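Local coordinates for mandelate racemase/muconate lactonizing enzyme family protein (Roseovarius sp. TM1035, PDB 3T9P) that probably works as an isomerase of the enolase superfamily, in the manner of mandelate racemase or muconate lactonizing enzyme, although its own substrate is not established, at residues S140-I145 with P339-W344; D177-E180 with R184-A187; E346-G351 with P375-S380. One frame throughout, in Å; residues are numbered along the deposited sequence.

Interaction 1 of 3, residues S140-I145 with P339-W344; sequences SMRRDI and PEYYPW
Met141 and Arg142 meet Tyr341 and Tyr342 where two loops leave neighbouring strands of the modified beta/alpha barrel typical of the enolase superfamily. The parallel pairing of strands 132-139 and 332-335 brings residues 140-145 and 339-344 together, although no hydrogen bond joins them. Met141 can be traced outward. Its CB approaches the Tyr341 ring obliquely, 3.6 Å from Tyr341 OH. With CG anti to the carbonyl carbon (chi1 -50°), the next methylene presses on the other phenol, Met141 CG standing 3.2 Å from Tyr342 OH, a tight approach. SD keeps a looser distance of 4.0 Å from Tyr342 OH, and the bend at chi2 carries the end of the chain away from Tyr342; the side chain also packs on Glu333 and Ser335 of strand 332-335 and on Arg169. Met141 and Tyr342 thus cross at about a right angle. Arg142 runs past Tyr341 in the opposite direction: its CG is 3.5 Å from Tyr341 CE1, and Arg142 CD follows, 3.9 Å from Tyr341 CD1. Within the second loop, Tyr341 CD2 sits 3.5 Å above the centre of the Tyr342 ring. Replacing Tyr341 with an alanine would probably uncover Met141 CB and the Arg142 methylenes and strip that cover from the face of Tyr342. The Tyr342 side chain also lies about 5 Å from a bound formic acid molecule, probably from the crystallisation liquor. Beyond the methylenes, Arg142 NE forms a nearly straight, salt-bridging hydrogen bond of 3.0 Å to Asp144 OD2, in the guanidinium plane but 34° out of the carboxylate plane, on its syn side.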
loop_
_atom_site.group_PDB
_atom_site.type_symbol
_atom_site.label_atom_id
_atom_site.label_comp_id
_atom_site.label_asym_id
_atom_site.label_seq_id
_atom_site.Cartn_x
_atom_site.Cartn_y
_atom_site.Cartn_z
ATOM N N SER A 140 8.010 20.962 -15.125
ATOM C CA SER A 140 6.679 21.474 -15.079
ATOM C C SER A 140 5.751 20.369 -14.542
ATOM O O SER A 140 5.808 19.215 -14.992
ATOM C CB SER A 140 6.261 21.846 -16.509
ATOM O OG SER A 140 4.840 21.991 -16.469
ATOM N N MET A 141 4.922 20.694 -13.546
ATOM C CA MET A 141 3.886 19.763 -13.083
ATOM C C MET A 141 2.519 19.907 -13.791
ATOM O O MET A 141 1.627 19.111 -13.488
ATOM C CB MET A 141 3.611 20.001 -11.604
ATOM C CG MET A 141 4.972 20.035 -10.787
ATOM S SD MET A 141 5.699 18.289 -11.003
ATOM C CE MET A 141 7.362 18.767 -10.660
ATOM N N ARG A 142 2.357 20.847 -14.726
ATOM C CA ARG A 142 1.018 21.262 -15.159
ATOM C C ARG A 142 0.647 20.766 -16.511
ATOM O O ARG A 142 1.472 20.776 -17.450
ATOM C CB ARG A 142 0.947 22.821 -15.183
ATOM C CG ARG A 142 1.010 23.378 -13.779
ATOM C CD ARG A 142 1.047 24.957 -13.732
ATOM N NE ARG A 142 -0.025 25.540 -14.522
ATOM C CZ ARG A 142 -0.024 26.799 -14.995
ATOM N NH1 ARG A 142 0.950 27.624 -14.677
ATOM N NH2 ARG A 142 -1.003 27.236 -15.783
ATOM N N ARG A 143 -0.615 20.330 -16.630
ATOM C CA ARG A 143 -1.261 20.086 -17.879
ATOM C C ARG A 143 -2.258 21.229 -18.236
ATOM O O ARG A 143 -2.699 21.303 -19.365
ATOM C CB ARG A 143 -2.010 18.764 -17.891
ATOM C CG ARG A 143 -1.123 17.590 -17.948
ATOM C CD ARG A 143 -1.848 16.328 -17.816
ATOM N NE ARG A 143 -0.914 15.285 -18.190
ATOM C CZ ARG A 143 -0.063 14.706 -17.341
ATOM N NH1 ARG A 143 0.793 13.774 -17.778
ATOM N NH2 ARG A 143 -0.035 15.061 -16.040
ATOM N N ASP A 144 -2.606 22.038 -17.267
ATOM C CA ASP A 144 -3.504 23.130 -17.501
ATOM C C ASP A 144 -2.881 24.282 -18.285
ATOM O O ASP A 144 -3.543 25.144 -18.743
ATOM C CB ASP A 144 -4.245 23.534 -16.238
ATOM C CG ASP A 144 -3.365 24.120 -15.221
ATOM O OD1 ASP A 144 -3.759 25.128 -14.714
ATOM O OD2 ASP A 144 -2.288 23.627 -14.954
ATOM N N ILE A 145 -1.588 24.297 -18.409
ATOM C CA ILE A 145 -0.877 25.285 -19.175
ATOM C C ILE A 145 -0.861 25.074 -20.714
ATOM O O ILE A 145 -0.828 24.000 -21.189
ATOM C CB ILE A 145 0.566 25.345 -18.626
ATOM C CG1 ILE A 145 1.282 26.592 -19.103
ATOM C CG2 ILE A 145 1.292 24.023 -18.895
ATOM C CD1 ILE A 145 2.459 26.932 -18.255
ATOM N N PRO A 339 5.072 29.813 -6.164
ATOM C CA PRO A 339 4.262 29.948 -4.972
ATOM C C PRO A 339 2.738 29.934 -5.280
ATOM O O PRO A 339 1.935 29.525 -4.470
ATOM C CB PRO A 339 4.793 31.279 -4.362
ATOM C CG PRO A 339 5.403 32.067 -5.604
ATOM C CD PRO A 339 6.062 30.922 -6.310
ATOM N N GLU A 340 2.361 30.290 -6.480
ATOM C CA GLU A 340 0.984 30.256 -6.917
ATOM C C GLU A 340 0.467 28.823 -7.021
ATOM O O GLU A 340 -0.729 28.583 -6.881
ATOM C CB GLU A 340 0.835 30.968 -8.263
ATOM N N TYR A 341 1.349 27.869 -7.311
ATOM C CA TYR A 341 0.904 26.521 -7.519
ATOM C C TYR A 341 1.116 25.628 -6.249
ATOM O O TYR A 341 0.323 24.733 -5.997
ATOM C CB TYR A 341 1.669 25.972 -8.715
ATOM C CG TYR A 341 1.283 24.598 -9.163
ATOM C CD1 TYR A 341 0.210 24.416 -10.012
ATOM C CD2 TYR A 341 2.031 23.463 -8.744
ATOM C CE1 TYR A 341 -0.148 23.132 -10.466
ATOM C CE2 TYR A 341 1.696 22.172 -9.207
ATOM C CZ TYR A 341 0.587 22.041 -10.059
ATOM O OH TYR A 341 0.246 20.812 -10.520
ATOM N N TYR A 342 2.215 25.834 -5.525
ATOM C CA TYR A 342 2.493 25.203 -4.220
ATOM C C TYR A 342 2.656 26.299 -3.156
ATOM O O TYR A 342 3.748 26.487 -2.598
ATOM C CB TYR A 342 3.805 24.393 -4.274
ATOM C CG TYR A 342 3.864 23.201 -5.221
ATOM C CD1 TYR A 342 2.837 22.298 -5.264
ATOM C CD2 TYR A 342 5.001 22.980 -6.055
ATOM C CE1 TYR A 342 2.884 21.108 -6.116
ATOM C CE2 TYR A 342 5.066 21.842 -6.895
ATOM C CZ TYR A 342 4.013 20.916 -6.914
ATOM O OH TYR A 342 4.089 19.802 -7.707
ATOM N N PRO A 343 1.539 26.972 -2.784
ATOM C CA PRO A 343 1.728 28.042 -1.776
ATOM C C PRO A 343 2.219 27.456 -0.469
ATOM O O PRO A 343 2.879 28.126 0.303
ATOM C CB PRO A 343 0.296 28.633 -1.595
ATOM C CG PRO A 343 -0.682 27.598 -2.182
ATOM C CD PRO A 343 0.132 26.764 -3.191
ATOM N N TRP A 344 1.854 26.206 -0.181
ATOM C CA TRP A 344 2.290 25.565 1.075
ATOM C C TRP A 344 3.804 25.249 1.198
ATOM O O TRP A 344 4.290 25.014 2.327
ATOM C CB TRP A 344 1.487 24.306 1.344
ATOM C CG TRP A 344 1.610 23.337 0.116
ATOM C CD1 TRP A 344 0.774 23.249 -0.957
ATOM C CD2 TRP A 344 2.701 22.437 -0.162
ATOM N NE1 TRP A 344 1.257 22.291 -1.872
ATOM C CE2 TRP A 344 2.394 21.748 -1.371
ATOM C CE3 TRP A 344 3.858 22.078 0.526
ATOM C CZ2 TRP A 344 3.244 20.732 -1.922
ATOM C CZ3 TRP A 344 4.675 21.042 -0.036
ATOM C CH2 TRP A 344 4.338 20.412 -1.235
#

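Interaction 2 of 3, residues D177-E180 with R184-A187; sequences DHDE and RTEA
The carboxylate of Asp179 grips the first turn of helix 184-196 through Thr185, by direct hydrogen bonds and by water. Two direct bonds engage separate oxygens. Thr185 N donates to the syn lone pair of Asp179 OD2, at 2.8 Å and an N-H...O angle of 162°, while Thr185 OG1 donates to Asp179 OD1 at 2.9 Å. The threonine hydroxyl can do this because chi1 of -66° sets OG1 beside its own backbone N, so that both donors face one carboxylate. OD1 also accepts from Glu180 N within its own loop; this amide and Thr185 OG1 approach from opposite faces of the carboxylate plane, pinning it from both sides. Gly171 N supplies a further hydrogen bond to Thr185 OG1.

Two waters bridge the charged groups. One donates to Asp179 OD1 and accepts from Arg184 NH1 at 2.7 Å, spanning a pair too far apart for a salt bridge. A second donates both to Asp179 OD2 at 2.6 Å and to Glu186 OE1, bridging two like charges only 3.9 Å apart (Asp179 OD2 to Glu186 OE1), whose repulsion its two donated bonds probably ease; the other oxygen of Glu186 forms a salt bridge with Arg214. The apolar component is small: Glu180 CB lies 3.8 Å from Arg184 CD, alongside an arginine chain extended from CG to NE.

The aspartate therefore ties the loop after strand 165-169 to the helix of a beta-alpha-beta crossover, which returns to parallel strand 201-205, while Arg184 reaches Arg169 O at the strand end and Ile145 O in the loop before helix 147-161.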
loop_
_atom_site.group_PDB
_atom_site.type_symbol
_atom_site.label_atom_id
_atom_site.label_comp_id
_atom_site.label_asym_id
_atom_site.label_seq_id
_atom_site.Cartn_x
_atom_site.Cartn_y
_atom_site.Cartn_z
ATOM N N ASP A 177 -6.285 7.133 -22.346
ATOM C CA ASP A 177 -6.136 7.592 -23.732
ATOM C C ASP A 177 -6.739 8.905 -24.111
ATOM O O ASP A 177 -6.562 9.343 -25.245
ATOM C CB ASP A 177 -6.564 6.524 -24.737
ATOM C CG ASP A 177 -5.473 5.545 -24.985
ATOM O OD1 ASP A 177 -4.267 5.815 -24.706
ATOM O OD2 ASP A 177 -5.722 4.479 -25.509
ATOM N N HIS A 178 -7.359 9.618 -23.185
ATOM C CA HIS A 178 -7.872 10.941 -23.503
ATOM C C HIS A 178 -6.821 11.975 -23.156
ATOM O O HIS A 178 -6.231 11.878 -22.111
ATOM C CB HIS A 178 -9.138 11.254 -22.652
ATOM C CG HIS A 178 -10.313 10.378 -22.990
ATOM N ND1 HIS A 178 -11.045 10.531 -24.158
ATOM C CD2 HIS A 178 -10.843 9.301 -22.348
ATOM C CE1 HIS A 178 -11.975 9.586 -24.215
ATOM N NE2 HIS A 178 -11.874 8.831 -23.133
ATOM N N ASP A 179 -6.651 12.993 -23.967
ATOM C CA ASP A 179 -5.732 14.099 -23.720
ATOM C C ASP A 179 -6.311 15.091 -22.720
ATOM O O ASP A 179 -7.498 15.004 -22.395
ATOM C CB ASP A 179 -5.488 14.799 -25.052
ATOM C CG ASP A 179 -4.076 15.413 -25.148
ATOM O OD1 ASP A 179 -3.418 15.514 -24.104
ATOM O OD2 ASP A 179 -3.664 15.847 -26.247
ATOM N N GLU A 180 -5.494 16.005 -22.211
ATOM C CA GLU A 180 -5.976 17.105 -21.370
ATOM C C GLU A 180 -7.081 17.940 -22.065
ATOM O O GLU A 180 -8.063 18.274 -21.455
ATOM C CB GLU A 180 -4.864 18.067 -20.967
ATOM C CG GLU A 180 -5.287 19.070 -19.850
ATOM C CD GLU A 180 -5.500 18.356 -18.449
ATOM O OE1 GLU A 180 -5.322 17.116 -18.285
ATOM O OE2 GLU A 180 -5.786 19.051 -17.484
ATOM N N ARG A 184 -3.933 18.792 -27.492
ATOM C CA ARG A 184 -2.889 19.389 -26.661
ATOM C C ARG A 184 -1.528 18.764 -26.840
ATOM O O ARG A 184 -0.620 19.443 -27.034
ATOM C CB ARG A 184 -3.232 19.439 -25.189
ATOM C CG ARG A 184 -2.177 20.140 -24.398
ATOM C CD ARG A 184 -2.376 20.099 -22.970
ATOM N NE ARG A 184 -1.461 20.936 -22.243
ATOM C CZ ARG A 184 -0.305 20.545 -21.768
ATOM N NH1 ARG A 184 0.088 19.314 -21.954
ATOM N NH2 ARG A 184 0.431 21.396 -21.117
ATOM N N THR A 185 -1.486 17.463 -26.878
ATOM C CA THR A 185 -0.246 16.726 -26.995
ATOM C C THR A 185 0.448 16.988 -28.339
ATOM O O THR A 185 1.621 17.228 -28.427
ATOM C CB THR A 185 -0.491 15.236 -26.677
ATOM O OG1 THR A 185 -0.847 15.102 -25.301
ATOM C CG2 THR A 185 0.701 14.427 -26.936
ATOM N N GLU A 186 -0.365 16.990 -29.367
ATOM C CA GLU A 186 0.088 17.262 -30.762
ATOM C C GLU A 186 0.747 18.599 -30.875
ATOM O O GLU A 186 1.747 18.715 -31.596
ATOM C CB GLU A 186 -1.061 17.085 -31.802
ATOM C CG GLU A 186 -1.385 15.642 -32.032
ATOM C CD GLU A 186 -2.361 15.025 -30.972
ATOM O OE1 GLU A 186 -2.923 15.751 -30.108
ATOM O OE2 GLU A 186 -2.588 13.799 -31.065
ATOM N N ALA A 187 0.292 19.572 -30.108
ATOM C CA ALA A 187 0.881 20.878 -30.066
ATOM C C ALA A 187 2.029 21.085 -29.089
ATOM O O ALA A 187 3.039 21.823 -29.469
ATOM C CB ALA A 187 -0.178 21.937 -29.827
HETATM O O HOH W 1 -1.434 17.119 -22.462
HETATM O O HOH W 2 -5.125 15.425 -28.324
#

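Interaction 3 of 3, residues E346-G351 with P375-S380; sequences EGLFLG and PTWLDS
Leu348 lays its CD2 methyl over one face of the Trp377 indole, a CH-pi contact at the seam between the barrel and the antiparallel sheet of the N-terminal domain. The methyl lies 3.7 Å from the centroid of the five-membered ring and 22° off its normal, which places it above the face. Its nearest ring atom is the indole nitrogen, with Leu348 CD2 3.5 Å from Trp377 NE1. The two side chains lie side by side and point the same way; chi1 of -171° at Trp377 sets CG anti to the backbone N and carries the indole to Leu348. Nearer the backbone, Gly347 O is 3.9 Å from Trp377 CB. Backbone hydrogen bonds of Leu348 with Ser374 and Leu350 with Glu372 bring residues 346-351 alongside the approach to helix 375-379.

That short helix leads into strand 382-387 of the N-terminal domain's sheet, and Trp377 meets Phe38 edge-to-face while also packing on Phe31 of strand 25-32. Between the exposed Leu350 and Pro375 the contact is purely aliphatic: Leu350 crosses the ring of Pro375 at about a right angle, with Leu350 CD1 4.0 Å from Pro375 CD.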
loop_
_atom_site.group_PDB
_atom_site.type_symbol
_atom_site.label_atom_id
_atom_site.label_comp_id
_atom_site.label_asym_id
_atom_site.label_seq_id
_atom_site.Cartn_x
_atom_site.Cartn_y
_atom_site.Cartn_z
ATOM N N GLU A 346 6.173 27.503 0.472
ATOM C CA GLU A 346 6.849 28.797 0.778
ATOM C C GLU A 346 7.070 29.002 2.287
ATOM O O GLU A 346 6.154 28.786 3.083
ATOM C CB GLU A 346 6.025 29.972 0.238
ATOM C CG GLU A 346 6.089 30.070 -1.249
ATOM C CD GLU A 346 7.476 30.583 -1.774
ATOM O OE1 GLU A 346 8.375 30.940 -0.993
ATOM O OE2 GLU A 346 7.722 30.566 -2.992
ATOM N N GLY A 347 8.290 29.358 2.677
ATOM C CA GLY A 347 8.613 29.515 4.085
ATOM C C GLY A 347 8.881 28.227 4.859
ATOM O O GLY A 347 8.973 28.277 6.093
ATOM N N LEU A 348 9.063 27.072 4.187
ATOM C CA LEU A 348 9.414 25.882 4.955
ATOM C C LEU A 348 10.787 25.998 5.527
ATOM O O LEU A 348 10.968 25.635 6.724
ATOM C CB LEU A 348 9.330 24.582 4.107
ATOM C CG LEU A 348 7.990 24.291 3.527
ATOM C CD1 LEU A 348 8.115 23.031 2.598
ATOM C CD2 LEU A 348 6.906 24.157 4.587
ATOM N N PHE A 349 11.753 26.500 4.715
ATOM C CA PHE A 349 13.144 26.474 5.129
ATOM C C PHE A 349 13.693 27.931 5.196
ATOM O O PHE A 349 13.213 28.789 4.462
ATOM C CB PHE A 349 13.950 25.675 4.077
ATOM C CG PHE A 349 13.385 24.292 3.893
ATOM C CD1 PHE A 349 13.394 23.398 4.951
ATOM C CD2 PHE A 349 12.813 23.900 2.655
ATOM C CE1 PHE A 349 12.846 22.047 4.822
ATOM C CE2 PHE A 349 12.302 22.552 2.497
ATOM C CZ PHE A 349 12.300 21.653 3.615
ATOM N N LEU A 350 14.692 28.160 6.027
ATOM C CA LEU A 350 15.411 29.444 6.051
ATOM C C LEU A 350 16.520 29.426 5.000
ATOM O O LEU A 350 16.973 28.322 4.575
ATOM C CB LEU A 350 16.031 29.653 7.442
ATOM C CG LEU A 350 14.996 29.774 8.589
ATOM C CD1 LEU A 350 15.565 29.806 9.992
ATOM C CD2 LEU A 350 14.005 30.908 8.337
ATOM N N GLY A 351 16.948 30.610 4.539
ATOM C CA GLY A 351 18.050 30.665 3.540
ATOM C C GLY A 351 17.630 30.238 2.109
ATOM O O GLY A 351 16.525 30.377 1.665
ATOM N N PRO A 375 11.452 28.066 12.374
ATOM C CA PRO A 375 10.590 28.040 13.552
ATOM C C PRO A 375 9.240 28.762 13.320
ATOM O O PRO A 375 8.332 28.465 14.017
ATOM C CB PRO A 375 11.439 28.778 14.646
ATOM C CG PRO A 375 12.874 28.518 14.197
ATOM C CD PRO A 375 12.767 28.690 12.653
ATOM N N THR A 376 9.090 29.698 12.390
ATOM C CA THR A 376 7.753 30.274 12.131
ATOM C C THR A 376 6.731 29.212 11.667
ATOM O O THR A 376 5.536 29.130 12.070
ATOM C CB THR A 376 7.822 31.391 11.048
ATOM O OG1 THR A 376 8.845 32.374 11.419
ATOM C CG2 THR A 376 6.417 32.137 10.754
ATOM N N TRP A 377 7.192 28.394 10.745
ATOM C CA TRP A 377 6.246 27.340 10.258
ATOM C C TRP A 377 5.940 26.303 11.378
ATOM O O TRP A 377 4.806 25.950 11.623
ATOM C CB TRP A 377 6.950 26.707 9.056
ATOM C CG TRP A 377 5.978 25.736 8.315
ATOM C CD1 TRP A 377 5.203 26.015 7.233
ATOM C CD2 TRP A 377 5.677 24.383 8.713
ATOM N NE1 TRP A 377 4.409 24.890 6.916
ATOM C CE2 TRP A 377 4.693 23.886 7.814
ATOM C CE3 TRP A 377 6.125 23.547 9.748
ATOM C CZ2 TRP A 377 4.214 22.645 7.892
ATOM C CZ3 TRP A 377 5.573 22.228 9.831
ATOM C CH2 TRP A 377 4.640 21.822 8.889
ATOM N N LEU A 378 6.967 25.898 12.120
ATOM C CA LEU A 378 6.790 24.978 13.209
ATOM C C LEU A 378 5.876 25.474 14.242
ATOM O O LEU A 378 5.196 24.663 14.918
ATOM C CB LEU A 378 8.151 24.650 13.884
ATOM C CG LEU A 378 9.177 23.977 12.943
ATOM C CD1 LEU A 378 10.585 23.837 13.545
ATOM C CD2 LEU A 378 8.648 22.579 12.475
ATOM N N ASP A 379 5.896 26.796 14.460
ATOM C CA ASP A 379 5.145 27.396 15.560
ATOM C C ASP A 379 3.654 27.206 15.345
ATOM O O ASP A 379 2.915 27.112 16.312
ATOM C CB ASP A 379 5.486 28.924 15.735
ATOM C CG ASP A 379 4.657 29.600 16.846
ATOM O OD1 ASP A 379 4.837 29.238 18.032
ATOM O OD2 ASP A 379 3.853 30.498 16.531
ATOM N N SER A 380 3.150 27.230 14.143
ATOM C CA SER A 380 1.728 27.107 14.076
ATOM C C SER A 380 1.317 25.751 13.473
ATOM O O SER A 380 0.151 25.585 13.060
ATOM C CB SER A 380 1.102 28.243 13.229
ATOM O OG SER A 380 1.691 28.236 11.966
#

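None of the three contacts lies in the deep core: interactions 1 and 2 are partly buried and interaction 3 is at the surface. Chemistry follows position. Interaction 1, in loops leaving barrel strands, relies on phenol rings against methylenes; interaction 2, at a helix start, on a carboxylate and bridging waters; interaction 3, beside the N-terminal sheet, on a methyl over an indole that also packs on that sheet. Interaction 2 is nested along the chain inside the loop closed by interaction 1, and Arg143 O packs 3.5 Å from Glu180 CG. Interactions 1 and 3 share the connection between strands 332-335 and 360-363, where Pro339 CB packs 3.3 Å from Glu346 OE2, whereas interactions 2 and 3 stay apart, their nearest atoms about 22 Å distant.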